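Local coordinates for glutathione S-transferase (Xanthomonas axonopodis pv. citri, PDB 6NV6), which probably conjugates glutathione to electrophilic substrates, as a theta class glutathione transferase that binds glutathione, at residues L133-A141 / W172-L182. Residues are numbered along the deposited sequence; the frame is centred on the assembly and turned at random.
Sequences LTQSGELLA and WFEMPIERPEL
Helix 126-146 meets the last turn of helix 163-174 and the loop that follows it, coming closest where the CA atoms of Gly137 and Pro180 lie 6.5 Å apart; no hydrogen bond crosses the contact. This is a corner of the all-helical C-terminal domain of the glutathione transferase fold, and its motif is a knob into a hole: the indole of Trp172 sits among Leu133, Ser136, Gly137 and Leu140. A chi1 of 173° swings Trp172 CG away from the backbone N and carries the indole to helix 126-146. Leu140 comes to meet it from its own helix and lays its CD1 over one face, a CH-pi contact 3.3 Å from the centroid of the five-membered ring. Arg179 CG and Ile177 CD1 lie over the other face, both nearer the ring's margin than its middle, which leaves the indole sandwiched between helix and loop. At the six-membered end, Trp172 CZ3 comes 3.6 Å from Ser136 CB, while the hydroxyl of Ser136 turns back to the carbonyl of Ala132 in its own helix. Arg179 helps fix the shape of the loop: its NH2 donates a hydrogen bond to Met175 O, which lies almost in the guanidinium plane, and a second, more bent one to Trp172 O (N-H...O 134°). Beyond the indole, the two methyls of Leu182, the N-cap of helix 183-193, divide between Leu140 CB and Ala141. Leu140 also touches Leu185 of that helix and Phe105 of helix 88-118, so four helices meet around this leucine. At the opposite end of the contact Leu133 forks over the loop, its CD1 3.6 Å from Ile177 CD1 and its CD2 3.7 Å from Glu178 O.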
ATOM      1  N   LEU A 133      -7.151  -7.971  14.679  1.00 44.97           N
ATOM      2  CA  LEU A 133      -5.842  -7.514  15.135  1.00 44.94           C
ATOM      3  C   LEU A 133      -4.875  -8.676  15.288  1.00 45.33           C
ATOM      4  O   LEU A 133      -3.702  -8.572  14.908  1.00 51.90           O
ATOM      5  CB  LEU A 133      -5.964  -6.765  16.459  1.00 42.87           C
ATOM      6  CG  LEU A 133      -4.606  -6.339  17.031  1.00 44.56           C
ATOM      7  CD1 LEU A 133      -3.907  -5.419  16.058  1.00 44.62           C
ATOM      8  CD2 LEU A 133      -4.720  -5.664  18.387  1.00 35.55           C
ATOM      9  N   THR A 134      -5.349  -9.795  15.831  1.00 42.27           N
ATOM     10  CA  THR A 134      -4.452 -10.919  16.055  1.00 51.68           C
ATOM     11  C   THR A 134      -4.038 -11.559  14.735  1.00 46.18           C
ATOM     12  O   THR A 134      -2.885 -11.970  14.572  1.00 54.84           O
ATOM     13  CB  THR A 134      -5.124 -11.943  16.976  1.00 53.05           C
ATOM     14  OG1 THR A 134      -5.238 -11.396  18.299  1.00 49.13           O
ATOM     15  CG2 THR A 134      -4.319 -13.243  17.020  1.00 47.10           C
ATOM     16  N   GLN A 135      -4.957 -11.644  13.777  1.00 47.48           N
ATOM     17  CA  GLN A 135      -4.619 -12.283  12.511  1.00 49.86           C
ATOM     18  C   GLN A 135      -3.825 -11.351  11.604  1.00 48.95           C
ATOM     19  O   GLN A 135      -2.880 -11.784  10.933  1.00 45.36           O
ATOM     20  CB  GLN A 135      -5.880 -12.764  11.804  1.00 52.31           C
ATOM     21  CG  GLN A 135      -5.563 -13.744  10.709  1.00 56.35           C
ATOM     22  CD  GLN A 135      -6.727 -13.978   9.798  1.00 73.22           C
ATOM     23  OE1 GLN A 135      -6.550 -14.273   8.614  1.00 77.14           O
ATOM     24  NE2 GLN A 135      -7.941 -13.848  10.336  1.00 78.71           N
ATOM     25  N   SER A 136      -4.222 -10.078  11.547  1.00 39.84           N
ATOM     26  CA  SER A 136      -3.383  -9.063  10.921  1.00 42.30           C
ATOM     27  C   SER A 136      -1.931  -9.245  11.341  1.00 50.07           C
ATOM     28  O   SER A 136      -1.024  -9.353  10.500  1.00 40.20           O
ATOM     29  CB  SER A 136      -3.883  -7.671  11.308  1.00 35.66           C
ATOM     30  OG  SER A 136      -5.087  -7.349  10.623  1.00 37.63           O
ATOM     31  N   GLY A 137      -1.720  -9.338  12.661  1.00 46.23           N
ATOM     32  CA  GLY A 137      -0.374  -9.447  13.199  1.00 49.19           C
ATOM     33  C   GLY A 137       0.372 -10.676  12.711  1.00 47.25           C
ATOM     34  O   GLY A 137       1.541 -10.595  12.321  1.00 44.62           O
ATOM     35  N   GLU A 138      -0.286 -11.838  12.736  1.00 46.38           N
ATOM     36  CA  GLU A 138       0.435 -13.048  12.356  1.00 52.75           C
ATOM     37  C   GLU A 138       0.585 -13.156  10.848  1.00 45.64           C
ATOM     38  O   GLU A 138       1.537 -13.781  10.370  1.00 49.10           O
ATOM     39  CB  GLU A 138      -0.242 -14.303  12.916  1.00 65.13           C
ATOM     40  CG  GLU A 138      -0.046 -14.513  14.444  1.00 88.93           C
ATOM     41  CD  GLU A 138       1.333 -14.056  14.987  1.00 99.38           C
ATOM     42  OE1 GLU A 138       2.349 -14.717  14.679  1.00 97.65           O
ATOM     43  OE2 GLU A 138       1.401 -13.053  15.745  1.00 96.39           O
ATOM     44  N   LEU A 139      -0.321 -12.550  10.087  1.00 45.34           N
ATOM     45  CA  LEU A 139      -0.081 -12.401   8.658  1.00 38.86           C
ATOM     46  C   LEU A 139       1.139 -11.528   8.410  1.00 42.14           C
ATOM     47  O   LEU A 139       2.045 -11.901   7.654  1.00 35.94           O
ATOM     48  CB  LEU A 139      -1.312 -11.810   7.974  1.00 42.70           C
ATOM     49  CG  LEU A 139      -2.496 -12.778   7.815  1.00 46.28           C
ATOM     50  CD1 LEU A 139      -3.737 -12.072   7.264  1.00 33.92           C
ATOM     51  CD2 LEU A 139      -2.093 -13.966   6.954  1.00 32.73           C
ATOM     52  N   LEU A 140       1.185 -10.357   9.056  1.00 37.07           N
ATOM     53  CA  LEU A 140       2.336  -9.476   8.893  1.00 38.47           C
ATOM     54  C   LEU A 140       3.643 -10.158   9.291  1.00 40.18           C
ATOM     55  O   LEU A 140       4.701  -9.851   8.723  1.00 30.53           O
ATOM     56  CB  LEU A 140       2.126  -8.200   9.701  1.00 32.79           C
ATOM     57  CG  LEU A 140       1.158  -7.262   8.985  1.00 38.75           C
ATOM     58  CD1 LEU A 140       0.961  -5.971   9.770  1.00 30.62           C
ATOM     59  CD2 LEU A 140       1.664  -7.002   7.558  1.00 23.80           C
ATOM     60  N   ALA A 141       3.588 -11.083  10.259  1.00 37.66           N
ATOM     61  CA  ALA A 141       4.777 -11.840  10.636  1.00 36.83           C
ATOM     62  C   ALA A 141       5.406 -12.545   9.439  1.00 35.54           C
ATOM     63  O   ALA A 141       6.629 -12.729   9.396  1.00 37.10           O
ATOM     64  CB  ALA A 141       4.417 -12.853  11.721  1.00 36.13           C
ATOM     65  N   TRP A 172      -1.143   0.514   9.475  1.00 29.34           N
ATOM     66  CA  TRP A 172      -0.785  -0.423  10.534  1.00 38.02           C
ATOM     67  C   TRP A 172       0.000   0.248  11.659  1.00 37.83           C
ATOM     68  O   TRP A 172      -0.292   0.040  12.837  1.00 33.49           O
ATOM     69  CB  TRP A 172       0.023  -1.577   9.947  1.00 30.01           C
ATOM     70  CG  TRP A 172       0.583  -2.532  10.965  1.00 41.72           C
ATOM     71  CD1 TRP A 172       1.895  -2.638  11.374  1.00 40.23           C
ATOM     72  CD2 TRP A 172      -0.141  -3.525  11.703  1.00 42.07           C
ATOM     73  NE1 TRP A 172       2.019  -3.633  12.315  1.00 34.15           N
ATOM     74  CE2 TRP A 172       0.787  -4.194  12.533  1.00 38.18           C
ATOM     75  CE3 TRP A 172      -1.481  -3.919  11.738  1.00 33.98           C
ATOM     76  CZ2 TRP A 172       0.414  -5.232  13.381  1.00 41.99           C
ATOM     77  CZ3 TRP A 172      -1.845  -4.945  12.589  1.00 36.67           C
ATOM     78  CH2 TRP A 172      -0.904  -5.589  13.396  1.00 36.45           C
ATOM     79  N   PHE A 173       0.991   1.061  11.319  1.00 38.24           N
ATOM     80  CA  PHE A 173       1.895   1.570  12.337  1.00 38.01           C
ATOM     81  C   PHE A 173       1.390   2.839  13.004  1.00 44.14           C
ATOM     82  O   PHE A 173       1.778   3.121  14.146  1.00 49.19           O
ATOM     83  CB  PHE A 173       3.279   1.820  11.729  1.00 37.05           C
ATOM     84  CG  PHE A 173       4.138   0.581  11.645  1.00 42.26           C
ATOM     85  CD1 PHE A 173       4.554  -0.068  12.800  1.00 36.68           C
ATOM     86  CD2 PHE A 173       4.507   0.050  10.411  1.00 36.17           C
ATOM     87  CE1 PHE A 173       5.337  -1.206  12.729  1.00 35.79           C
ATOM     88  CE2 PHE A 173       5.292  -1.090  10.336  1.00 34.07           C
ATOM     89  CZ  PHE A 173       5.704  -1.718  11.497  1.00 33.36           C
ATOM     90  N   GLU A 174       0.532   3.606  12.342  1.00 44.27           N
ATOM     91  CA  GLU A 174       0.069   4.865  12.904  1.00 42.72           C
ATOM     92  C   GLU A 174      -1.338   4.774  13.469  1.00 38.17           C
ATOM     93  O   GLU A 174      -1.782   5.714  14.133  1.00 45.49           O
ATOM     94  CB  GLU A 174       0.162   5.970  11.849  1.00 36.79           C
ATOM     95  CG  GLU A 174       1.543   6.031  11.169  1.00 37.55           C
ATOM     96  CD  GLU A 174       2.705   6.251  12.155  1.00 46.35           C
ATOM     97  OE1 GLU A 174       2.480   6.921  13.187  1.00 44.85           O
ATOM     98  OE2 GLU A 174       3.836   5.763  11.902  1.00 36.93           O
ATOM     99  N   MET A 175      -2.038   3.669  13.222  1.00 39.30           N
ATOM    100  CA  MET A 175      -3.266   3.288  13.908  1.00 47.39           C
ATOM    101  C   MET A 175      -3.084   3.271  15.416  1.00 50.41           C
ATOM    102  O   MET A 175      -2.024   2.868  15.913  1.00 45.62           O
ATOM    103  CB  MET A 175      -3.733   1.897  13.483  1.00 45.19           C
ATOM    104  CG  MET A 175      -4.814   1.879  12.459  1.00 46.35           C
ATOM    105  SD  MET A 175      -5.575   0.249  12.439  1.00 50.89           S
ATOM    106  CE  MET A 175      -4.140  -0.780  12.639  1.00 43.11           C
ATOM    107  N   PRO A 176      -4.109   3.650  16.175  1.00 54.90           N
ATOM    108  CA  PRO A 176      -4.032   3.515  17.640  1.00 43.36           C
ATOM    109  C   PRO A 176      -4.360   2.093  18.088  1.00 46.18           C
ATOM    110  O   PRO A 176      -5.479   1.754  18.473  1.00 50.59           O
ATOM    111  CB  PRO A 176      -5.062   4.539  18.119  1.00 42.71           C
ATOM    112  CG  PRO A 176      -6.105   4.542  17.042  1.00 40.95           C
ATOM    113  CD  PRO A 176      -5.413   4.187  15.739  1.00 47.76           C
ATOM    114  N   ILE A 177      -3.354   1.216  18.021  1.00 48.93           N
ATOM    115  CA  ILE A 177      -3.483  -0.179  18.426  1.00 37.63           C
ATOM    116  C   ILE A 177      -2.189  -0.618  19.105  1.00 47.81           C
ATOM    117  O   ILE A 177      -1.156   0.050  19.021  1.00 37.74           O
ATOM    118  CB  ILE A 177      -3.775  -1.109  17.233  1.00 46.27           C
ATOM    119  CG1 ILE A 177      -2.665  -0.980  16.189  1.00 45.91           C
ATOM    120  CG2 ILE A 177      -5.133  -0.820  16.599  1.00 46.22           C
ATOM    121  CD1 ILE A 177      -2.467  -2.221  15.363  1.00 36.39           C
ATOM    122  N   GLU A 178      -2.251  -1.768  19.778  1.00 47.91           N
ATOM    123  CA  GLU A 178      -1.063  -2.416  20.323  1.00 45.66           C
ATOM    124  C   GLU A 178      -0.601  -3.452  19.309  1.00 51.62           C
ATOM    125  O   GLU A 178      -1.337  -4.401  19.008  1.00 43.92           O
ATOM    126  CB  GLU A 178      -1.330  -3.062  21.685  1.00 45.70           C
ATOM    127  CG  GLU A 178      -0.055  -3.343  22.482  1.00 56.57           C
ATOM    128  CD  GLU A 178      -0.293  -3.764  23.935  1.00 63.55           C
ATOM    129  OE1 GLU A 178      -1.388  -4.275  24.255  1.00 57.93           O
ATOM    130  OE2 GLU A 178       0.632  -3.577  24.764  1.00 66.54           O
ATOM    131  N   ARG A 179       0.612  -3.257  18.770  1.00 43.57           N
ATOM    132  CA  ARG A 179       1.171  -4.082  17.707  1.00 38.80           C
ATOM    133  C   ARG A 179       2.159  -5.098  18.257  1.00 37.32           C
ATOM    134  O   ARG A 179       2.910  -4.793  19.185  1.00 45.93           O
ATOM    135  CB  ARG A 179       1.884  -3.217  16.666  1.00 41.01           C
ATOM    136  CG  ARG A 179       0.964  -2.614  15.630  1.00 43.40           C
ATOM    137  CD  ARG A 179       1.607  -1.446  14.910  1.00 47.09           C
ATOM    138  NE  ARG A 179       1.989  -0.382  15.832  1.00 48.77           N
ATOM    139  CZ  ARG A 179       1.226   0.654  16.154  1.00 55.64           C
ATOM    140  NH1 ARG A 179       1.614   1.491  17.099  1.00 55.66           N
ATOM    141  NH2 ARG A 179       0.042   0.810  15.599  1.00 53.43           N
ATOM    142  N   PRO A 180       2.214  -6.306  17.711  1.00 35.82           N
ATOM    143  CA  PRO A 180       3.297  -7.219  18.077  1.00 38.03           C
ATOM    144  C   PRO A 180       4.628  -6.725  17.527  1.00 45.61           C
ATOM    145  O   PRO A 180       4.695  -5.979  16.547  1.00 40.97           O
ATOM    146  CB  PRO A 180       2.876  -8.533  17.421  1.00 34.56           C
ATOM    147  CG  PRO A 180       2.159  -8.083  16.194  1.00 40.31           C
ATOM    148  CD  PRO A 180       1.408  -6.832  16.596  1.00 33.94           C
ATOM    149  N   GLU A 181       5.704  -7.157  18.174  1.00 49.61           N
ATOM    150  CA  GLU A 181       7.039  -6.735  17.766  1.00 50.87           C
ATOM    151  C   GLU A 181       7.400  -7.412  16.445  1.00 45.45           C
ATOM    152  O   GLU A 181       7.545  -8.636  16.382  1.00 44.30           O
ATOM    153  CB  GLU A 181       8.051  -7.063  18.862  1.00 60.76           C
ATOM    154  CG  GLU A 181       8.366  -5.899  19.794  1.00 70.73           C
ATOM    155  CD  GLU A 181       9.506  -5.027  19.298  1.00 90.88           C
ATOM    156  OE1 GLU A 181       9.861  -5.134  18.096  1.00 85.39           O
ATOM    157  OE2 GLU A 181      10.046  -4.238  20.116  1.00 94.87           O
ATOM    158  N   LEU A 182       7.533  -6.620  15.380  1.00 47.00           N
ATOM    159  CA  LEU A 182       7.933  -7.119  14.063  1.00 46.36           C
ATOM    160  C   LEU A 182       9.023  -6.207  13.516  1.00 44.25           C
ATOM    161  O   LEU A 182       8.748  -5.282  12.737  1.00 43.22           O
ATOM    162  CB  LEU A 182       6.745  -7.195  13.110  1.00 43.61           C
ATOM    163  CG  LEU A 182       5.598  -8.121  13.514  1.00 45.05           C
ATOM    164  CD1 LEU A 182       4.370  -7.775  12.687  1.00 41.93           C
ATOM    165  CD2 LEU A 182       5.996  -9.593  13.360  1.00 36.44           C
TER